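Local atomic coordinates of oligopeptide-binding protein oppA (Lactococcus lactis, PDB entry 3DRF), a protein that binds oligopeptides in a large cavity that closes over them, and delivers them to the OppABCDF ABC transporter for uptake into the cell. Residues K179-L191 with S474-S486. Sequence-based numbering, arbitrary orientation. Where two conformers were deposited one is given.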
ATOM      1  N   LYS A 179      12.265  15.456   8.994  1.00  5.83           N
ATOM      2  CA  LYS A 179      12.628  14.074   8.693  1.00  5.61           C
ATOM      3  C   LYS A 179      13.303  14.038   7.313  1.00  6.02           C
ATOM      4  O   LYS A 179      12.916  14.772   6.456  1.00  5.76           O
ATOM      5  CB  LYS A 179      11.354  13.194   8.742  1.00  5.81           C
ATOM      6  CG  LYS A 179      10.471  13.353  10.055  1.00  6.61           C
ATOM      7  CD  LYS A 179      11.147  12.655  11.235  1.00  7.58           C
ATOM      8  CE  LYS A 179      10.374  13.000  12.514  1.00  7.30           C
ATOM      9  NZ  LYS A 179      11.029  12.299  13.642  1.00  9.34           N
ATOM     10  N   PRO A 180      14.307  13.186   7.142  1.00  5.96           N
ATOM     11  CA  PRO A 180      15.133  13.229   5.911  1.00  6.32           C
ATOM     12  C   PRO A 180      14.327  12.922   4.632  1.00  6.49           C
ATOM     13  O   PRO A 180      14.620  13.408   3.590  1.00  7.51           O
ATOM     14  CB  PRO A 180      16.239  12.168   6.197  1.00  7.10           C
ATOM     15  CG  PRO A 180      15.677  11.303   7.284  1.00  8.14           C
ATOM     16  CD  PRO A 180      14.856  12.227   8.134  1.00  6.24           C
ATOM     17  N   GLY A 181      13.266  12.163   4.762  1.00  6.19           N
ATOM     18  CA  GLY A 181      12.414  11.874   3.610  1.00  6.39           C
ATOM     19  C   GLY A 181      11.443  12.980   3.134  1.00  5.96           C
ATOM     20  O   GLY A 181      10.766  12.787   2.164  1.00  6.55           O
ATOM     21  N   MET A 182      11.361  14.088   3.867  1.00  6.29           N
ATOM     22  CA  MET A 182      10.382  15.160   3.575  1.00  6.53           C
ATOM     23  C   MET A 182      10.524  15.832   2.211  1.00  6.71           C
ATOM     24  O   MET A 182       9.642  16.464   1.772  1.00  8.00           O
ATOM     25  CB  MET A 182      10.404  16.211   4.685  1.00  6.06           C
ATOM     26  CG  MET A 182       9.628  15.746   5.938  1.00  6.12           C
ATOM     27  SD  MET A 182       9.842  17.057   7.185  1.00  6.73           S
ATOM     28  CE  MET A 182       8.726  16.475   8.515  1.00  6.67           C
ATOM     29  N   THR A 183      11.688  15.658   1.612  1.00  7.17           N
ATOM     30  CA  THR A 183      11.935  16.154   0.246  1.00  7.98           C
ATOM     31  C   THR A 183      11.280  15.274  -0.853  1.00  7.24           C
ATOM     32  O   THR A 183      11.254  15.679  -1.979  1.00  7.20           O
ATOM     33  CB  THR A 183      13.442  16.234  -0.044  1.00  9.22           C
ATOM     34  OG1 THR A 183      13.995  14.957   0.239  1.00 10.26           O
ATOM     35  CG2 THR A 183      14.123  17.328   0.821  1.00 11.21           C
ATOM     36  N   GLN A 184      10.685  14.154  -0.462  0.60  6.67           N
ATOM     37  CA  GLN A 184      10.251  13.139  -1.404  0.60  6.43           C
ATOM     38  C   GLN A 184       8.774  12.800  -1.175  0.60  6.02           C
ATOM     39  O   GLN A 184       8.325  12.630  -0.032  0.60  5.73           O
ATOM     40  CB  GLN A 184      11.133  11.897  -1.210  0.60  7.01           C
ATOM     41  CG  GLN A 184      11.034  10.822  -2.293  0.60  7.44           C
ATOM     42  CD  GLN A 184      12.263   9.915  -2.361  0.60  7.72           C
ATOM     43  OE1 GLN A 184      13.390  10.382  -2.151  0.60  8.71           O
ATOM     44  NE2 GLN A 184      12.058   8.628  -2.720  0.60  3.70           N
ATOM     45  N   SER A 185       8.016  12.680  -2.256  1.00  6.36           N
ATOM     46  CA  SER A 185       6.627  12.291  -2.167  1.00  6.64           C
ATOM     47  C   SER A 185       6.569  10.886  -1.529  1.00  6.78           C
ATOM     48  O   SER A 185       7.431  10.050  -1.721  1.00  7.38           O
ATOM     49  CB  SER A 185       5.974  12.323  -3.557  1.00  6.89           C
ATOM     50  OG  SER A 185       4.617  11.960  -3.462  1.00  7.65           O
ATOM     51  N   GLY A 186       5.516  10.672  -0.748  1.00  5.88           N
ATOM     52  CA  GLY A 186       5.302   9.401  -0.048  1.00  7.05           C
ATOM     53  C   GLY A 186       6.011   9.365   1.301  1.00  6.66           C
ATOM     54  O   GLY A 186       6.010   8.355   1.919  1.00  8.51           O
ATOM     55  N   ASN A 187       6.583  10.474   1.752  1.00  5.92           N
ATOM     56  CA  ASN A 187       7.299  10.470   3.062  1.00  5.91           C
ATOM     57  C   ASN A 187       6.425  10.145   4.334  1.00  5.64           C
ATOM     58  O   ASN A 187       6.911   9.679   5.288  1.00  5.63           O
ATOM     59  CB  ASN A 187       8.083  11.810   3.226  1.00  5.85           C
ATOM     60  CG  ASN A 187       7.170  13.029   3.438  1.00  5.19           C
ATOM     61  OD1 ASN A 187       6.580  13.213   4.462  1.00  6.54           O
ATOM     62  ND2 ASN A 187       7.049  13.832   2.408  1.00  6.26           N
ATOM     63  N   GLY A 188       5.125  10.451   4.252  1.00  5.37           N
ATOM     64  CA  GLY A 188       4.143  10.125   5.303  1.00  5.00           C
ATOM     65  C   GLY A 188       4.086  11.108   6.468  1.00  5.06           C
ATOM     66  O   GLY A 188       3.194  11.063   7.232  1.00  5.94           O
ATOM     67  N   TYR A 189       5.053  12.006   6.580  1.00  5.72           N
ATOM     68  CA  TYR A 189       5.121  13.023   7.680  1.00  5.69           C
ATOM     69  C   TYR A 189       4.237  14.253   7.432  1.00  5.86           C
ATOM     70  O   TYR A 189       3.845  14.895   8.341  1.00  6.00           O
ATOM     71  CB  TYR A 189       6.588  13.390   7.982  1.00  5.77           C
ATOM     72  CG  TYR A 189       7.329  12.227   8.642  1.00  5.91           C
ATOM     73  CD1 TYR A 189       7.151  11.958   9.973  1.00  5.77           C
ATOM     74  CD2 TYR A 189       8.157  11.368   7.905  1.00  5.07           C
ATOM     75  CE1 TYR A 189       7.799  10.899  10.609  1.00  6.01           C
ATOM     76  CE2 TYR A 189       8.807  10.276   8.515  1.00  5.68           C
ATOM     77  CZ  TYR A 189       8.612  10.058   9.878  1.00  5.32           C
ATOM     78  OH  TYR A 189       9.207   9.008  10.545  1.00  5.87           O
ATOM     79  N   PHE A 190       3.944  14.537   6.171  1.00  5.68           N
ATOM     80  CA  PHE A 190       2.858  15.472   5.804  1.00  5.88           C
ATOM     81  C   PHE A 190       2.132  14.834   4.637  1.00  5.92           C
ATOM     82  O   PHE A 190       2.678  14.110   3.871  1.00  6.41           O
ATOM     83  CB  PHE A 190       3.323  16.911   5.540  1.00  6.35           C
ATOM     84  CG  PHE A 190       4.287  17.066   4.378  1.00  5.81           C
ATOM     85  CD1 PHE A 190       3.819  17.294   3.074  1.00  7.10           C
ATOM     86  CD2 PHE A 190       5.683  17.014   4.599  1.00  6.84           C
ATOM     87  CE1 PHE A 190       4.737  17.459   2.013  1.00  8.06           C
ATOM     88  CE2 PHE A 190       6.561  17.168   3.546  1.00  7.10           C
ATOM     89  CZ  PHE A 190       6.126  17.408   2.281  1.00  7.41           C
ATOM     90  N   LEU A 191       0.850  15.102   4.583  1.00  5.54           N
ATOM     91  CA  LEU A 191      -0.049  14.478   3.593  1.00  5.19           C
ATOM     92  C   LEU A 191      -0.079  15.310   2.308  1.00  5.13           C
ATOM     93  O   LEU A 191       0.335  16.439   2.276  1.00  5.98           O
ATOM     94  CB  LEU A 191      -1.484  14.287   4.199  1.00  5.23           C
ATOM     95  CG  LEU A 191      -1.519  13.432   5.509  1.00  5.37           C
ATOM     96  CD1 LEU A 191      -2.934  13.384   6.135  1.00  7.37           C
ATOM     97  CD2 LEU A 191      -0.953  11.971   5.230  1.00  7.45           C
ATOM     98  N   SER A 474       1.592  -2.003  -2.631  0.50  7.83           N
ATOM     99  CA  SER A 474       2.082  -0.969  -3.522  0.50  8.46           C
ATOM    100  C   SER A 474       2.592   0.133  -2.600  0.50  8.09           C
ATOM    101  O   SER A 474       1.811   0.907  -2.042  0.50  8.93           O
ATOM    102  CB  SER A 474       0.971  -0.464  -4.432  0.50  8.99           C
ATOM    103  OG  SER A 474       0.660  -1.425  -5.425  0.50 11.69           O
ATOM    104  N   LEU A 475       3.898   0.173  -2.446  1.00  7.92           N
ATOM    105  CA  LEU A 475       4.561   0.994  -1.450  1.00  8.53           C
ATOM    106  C   LEU A 475       4.534   2.495  -1.788  1.00  8.88           C
ATOM    107  O   LEU A 475       4.533   2.879  -2.906  1.00  9.27           O
ATOM    108  CB  LEU A 475       6.024   0.548  -1.289  1.00  8.75           C
ATOM    109  CG  LEU A 475       6.260  -0.838  -0.687  1.00 10.04           C
ATOM    110  CD1 LEU A 475       7.719  -1.254  -0.886  1.00 10.66           C
ATOM    111  CD2 LEU A 475       5.872  -0.902   0.777  1.00 10.25           C
ATOM    112  N   ALA A 476       4.567   3.300  -0.712  1.00  8.96           N
ATOM    113  CA  ALA A 476       4.765   4.740  -0.837  1.00  8.46           C
ATOM    114  C   ALA A 476       6.128   4.983  -1.480  1.00  7.63           C
ATOM    115  O   ALA A 476       7.007   4.199  -1.330  1.00  8.16           O
ATOM    116  CB  ALA A 476       4.733   5.398   0.582  1.00  9.74           C
ATOM    117  N   SER A 477       6.237   6.081  -2.190  1.00  7.45           N
ATOM    118  CA  SER A 477       7.449   6.361  -2.961  1.00  7.57           C
ATOM    119  C   SER A 477       8.599   6.942  -2.159  1.00  6.99           C
ATOM    120  O   SER A 477       9.425   7.584  -2.707  1.00  7.74           O
ATOM    121  CB  SER A 477       7.161   7.230  -4.194  1.00  8.80           C
ATOM    122  OG  SER A 477       6.537   8.416  -3.815  1.00 10.25           O
ATOM    123  N   GLU A 478       8.623   6.727  -0.846  1.00  6.91           N
ATOM    124  CA  GLU A 478       9.781   7.056  -0.001  1.00  6.54           C
ATOM    125  C   GLU A 478      10.015   5.801   0.859  1.00  6.38           C
ATOM    126  O   GLU A 478       9.065   5.233   1.327  1.00  6.94           O
ATOM    127  CB  GLU A 478       9.419   8.289   0.846  1.00  6.64           C
ATOM    128  CG  GLU A 478      10.644   9.081   1.375  1.00  7.25           C
ATOM    129  CD  GLU A 478      11.357   8.399   2.548  1.00  8.53           C
ATOM    130  OE1 GLU A 478      10.669   7.718   3.319  1.00  9.86           O
ATOM    131  OE2 GLU A 478      12.528   8.562   2.598  1.00 11.26           O
ATOM    132  N   PRO A 479      11.251   5.413   1.064  1.00  6.08           N
ATOM    133  CA  PRO A 479      11.475   4.045   1.613  1.00  6.64           C
ATOM    134  C   PRO A 479      11.155   3.743   3.116  1.00  6.26           C
ATOM    135  O   PRO A 479      11.119   2.610   3.479  1.00  6.49           O
ATOM    136  CB  PRO A 479      12.975   3.791   1.334  1.00  7.22           C
ATOM    137  CG  PRO A 479      13.568   5.175   1.184  1.00  7.92           C
ATOM    138  CD  PRO A 479      12.486   5.953   0.452  1.00  6.35           C
ATOM    139  N   SER A 480      10.974   4.776   3.927  1.00  5.58           N
ATOM    140  CA  SER A 480      10.602   4.555   5.338  1.00  5.78           C
ATOM    141  C   SER A 480       9.318   3.709   5.438  1.00  6.00           C
ATOM    142  O   SER A 480       8.377   3.922   4.736  1.00  6.14           O
ATOM    143  CB  SER A 480      10.407   5.909   6.038  1.00  5.97           C
ATOM    144  OG  SER A 480      10.156   5.623   7.421  1.00  6.45           O
ATOM    145  N   GLN A 481       9.365   2.753   6.341  1.00  5.66           N
ATOM    146  CA  GLN A 481       8.239   1.841   6.580  1.00  5.93           C
ATOM    147  C   GLN A 481       7.525   2.073   7.914  1.00  5.67           C
ATOM    148  O   GLN A 481       6.845   1.232   8.383  1.00  5.90           O
ATOM    149  CB  GLN A 481       8.657   0.370   6.403  1.00  6.42           C
ATOM    150  CG  GLN A 481       9.197   0.175   4.939  1.00  6.47           C
ATOM    151  CD  GLN A 481       9.457  -1.292   4.621  1.00  6.69           C
ATOM    152  OE1 GLN A 481       9.691  -2.118   5.497  1.00  6.77           O
ATOM    153  NE2 GLN A 481       9.433  -1.602   3.357  1.00  7.77           N
ATOM    154  N   GLN A 482       7.655   3.276   8.468  1.00  5.49           N
ATOM    155  CA  GLN A 482       6.826   3.691   9.626  1.00  5.75           C
ATOM    156  C   GLN A 482       5.364   3.435   9.385  1.00  5.37           C
ATOM    157  O   GLN A 482       4.703   3.044  10.287  1.00  5.81           O
ATOM    158  CB  GLN A 482       6.991   5.213   9.921  1.00  6.51           C
ATOM    159  CG  GLN A 482       8.438   5.606  10.433  1.00  8.37           C
ATOM    160  CD  GLN A 482       8.581   5.411  11.951  1.00  8.37           C
ATOM    161  OE1 GLN A 482       7.803   4.794  12.567  1.00  9.66           O
ATOM    162  NE2 GLN A 482       9.645   5.933  12.508  1.00  8.54           N
ATOM    163  N   ASP A 483       4.882   3.665   8.157  1.00  5.76           N
ATOM    164  CA  ASP A 483       3.427   3.604   7.930  1.00  6.24           C
ATOM    165  C   ASP A 483       2.943   2.148   7.695  1.00  6.04           C
ATOM    166  O   ASP A 483       1.798   1.916   7.617  1.00  7.72           O
ATOM    167  CB  ASP A 483       3.045   4.578   6.793  1.00  6.79           C
ATOM    168  CG  ASP A 483       3.211   6.072   7.200  1.00  7.55           C
ATOM    169  OD1 ASP A 483       3.468   6.355   8.317  1.00  7.51           O
ATOM    170  OD2 ASP A 483       3.015   6.851   6.296  1.00  9.92           O
ATOM    171  N   LEU A 484       3.855   1.205   7.648  1.00  5.59           N
ATOM    172  CA  LEU A 484       3.535  -0.241   7.666  1.00  6.15           C
ATOM    173  C   LEU A 484       3.654  -0.882   9.059  1.00  6.17           C
ATOM    174  O   LEU A 484       2.915  -1.775   9.368  1.00  6.40           O
ATOM    175  CB  LEU A 484       4.485  -0.975   6.724  1.00  6.50           C
ATOM    176  CG  LEU A 484       4.456  -0.609   5.226  1.00  8.09           C
ATOM    177  CD1 LEU A 484       5.345  -1.579   4.465  1.00 10.08           C
ATOM    178  CD2 LEU A 484       3.027  -0.654   4.610  1.00 10.47           C
ATOM    179  N   PHE A 485       4.625  -0.446   9.851  1.00  5.14           N
ATOM    180  CA  PHE A 485       5.018  -1.207  11.059  1.00  5.16           C
ATOM    181  C   PHE A 485       5.067  -0.418  12.378  1.00  5.15           C
ATOM    182  O   PHE A 485       5.248  -0.993  13.391  1.00  6.06           O
ATOM    183  CB  PHE A 485       6.368  -1.862  10.829  1.00  5.43           C
ATOM    184  CG  PHE A 485       6.338  -2.898   9.719  1.00  5.50           C
ATOM    185  CD1 PHE A 485       5.521  -4.019   9.791  1.00  6.19           C
ATOM    186  CD2 PHE A 485       7.117  -2.701   8.620  1.00  6.03           C
ATOM    187  CE1 PHE A 485       5.482  -4.925   8.760  1.00  6.46           C
ATOM    188  CE2 PHE A 485       7.105  -3.626   7.528  1.00  7.19           C
ATOM    189  CZ  PHE A 485       6.289  -4.723   7.605  1.00  6.83           C
ATOM    190  N   SER A 486       4.879   0.887  12.349  1.00  5.41           N
ATOM    191  CA  SER A 486       4.960   1.649  13.620  1.00  5.22           C
ATOM    192  C   SER A 486       3.880   1.165  14.610  1.00  5.60           C
ATOM    193  O   SER A 486       2.821   0.726  14.256  1.00  5.98           O
ATOM    194  CB  SER A 486       4.907   3.185  13.394  1.00  5.81           C
ATOM    195  OG  SER A 486       3.626   3.628  12.913  1.00  5.98           O
TER
HETATM  196  O   HOH W   1      14.118   9.710   0.949  1.00 15.62           O
HETATM  197  O   HOH W   2       7.439   6.653   3.720  1.00 12.40           O
HETATM  198  O   HOH W   3       3.333   6.991   3.614  1.00 24.03           O
HETATM  199  O   HOH W   4       9.817   9.588   5.210  1.00  7.46           O
HETATM  200  O   HOH W   5       1.334   8.957   6.754  1.00  7.26           O
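G186, in the type II turn Q184-N187, comes closest to the other segment at S477, their CA atoms 4.7 Å apart, while G188 faces D483 at the start of helix 482-485. Glycine suits both, each having positive phi: a CB on G186, third in the turn, would jam against the preceding carbonyl O and the backbone at S477, and one on G188 would strike OD2 of D483. Two bonds tie the turn down. The chi1 of Q184 (-168°) turns CG away from its own N, and the extended chain crosses that of E478 at about a right angle to bring NE2 to S477 O, a nearly straight bond of 2.8 Å in the plane of that carbonyl. In return S477 OG donates to S185 O at 2.8 Å, from above the carbonyl plane; a short serine keeps its hydroxyl close enough to do so. E478 lays its CB against G186 and its CG 3.9 Å from Q184 CB, then bends at chi2 (-75°) to set OE2 against G181 CA, where a CB would clash, so glycine fits here too. Its carboxylate is gripped by S480 N at OE1, by water 1 and by R519 in a salt bridge at OE2. Cut back to an alanine, E478 would probably leave R519 without this carboxylate and open a gap beside G181 and Q184. Farther along, Y189 OH meets Q482 CG at 3.5 Å, ring and amide planes nearly perpendicular. Water 5 bridges G188 O to D483 OD2; the Y189 hydroxyl is hydrogen-bonded to D509, and D483 OD1 to T137. The contact joins the loop after strand 170-174, of the four-stranded antiparallel sheet, to the end of strand 468-474, of the large mixed sheet. Beside it the bound peptide pairs with S474 in an antiparallel beta ladder and hydrogen-bonds A476 N through a polar side chain, consistent with the closed Venus fly-trap state.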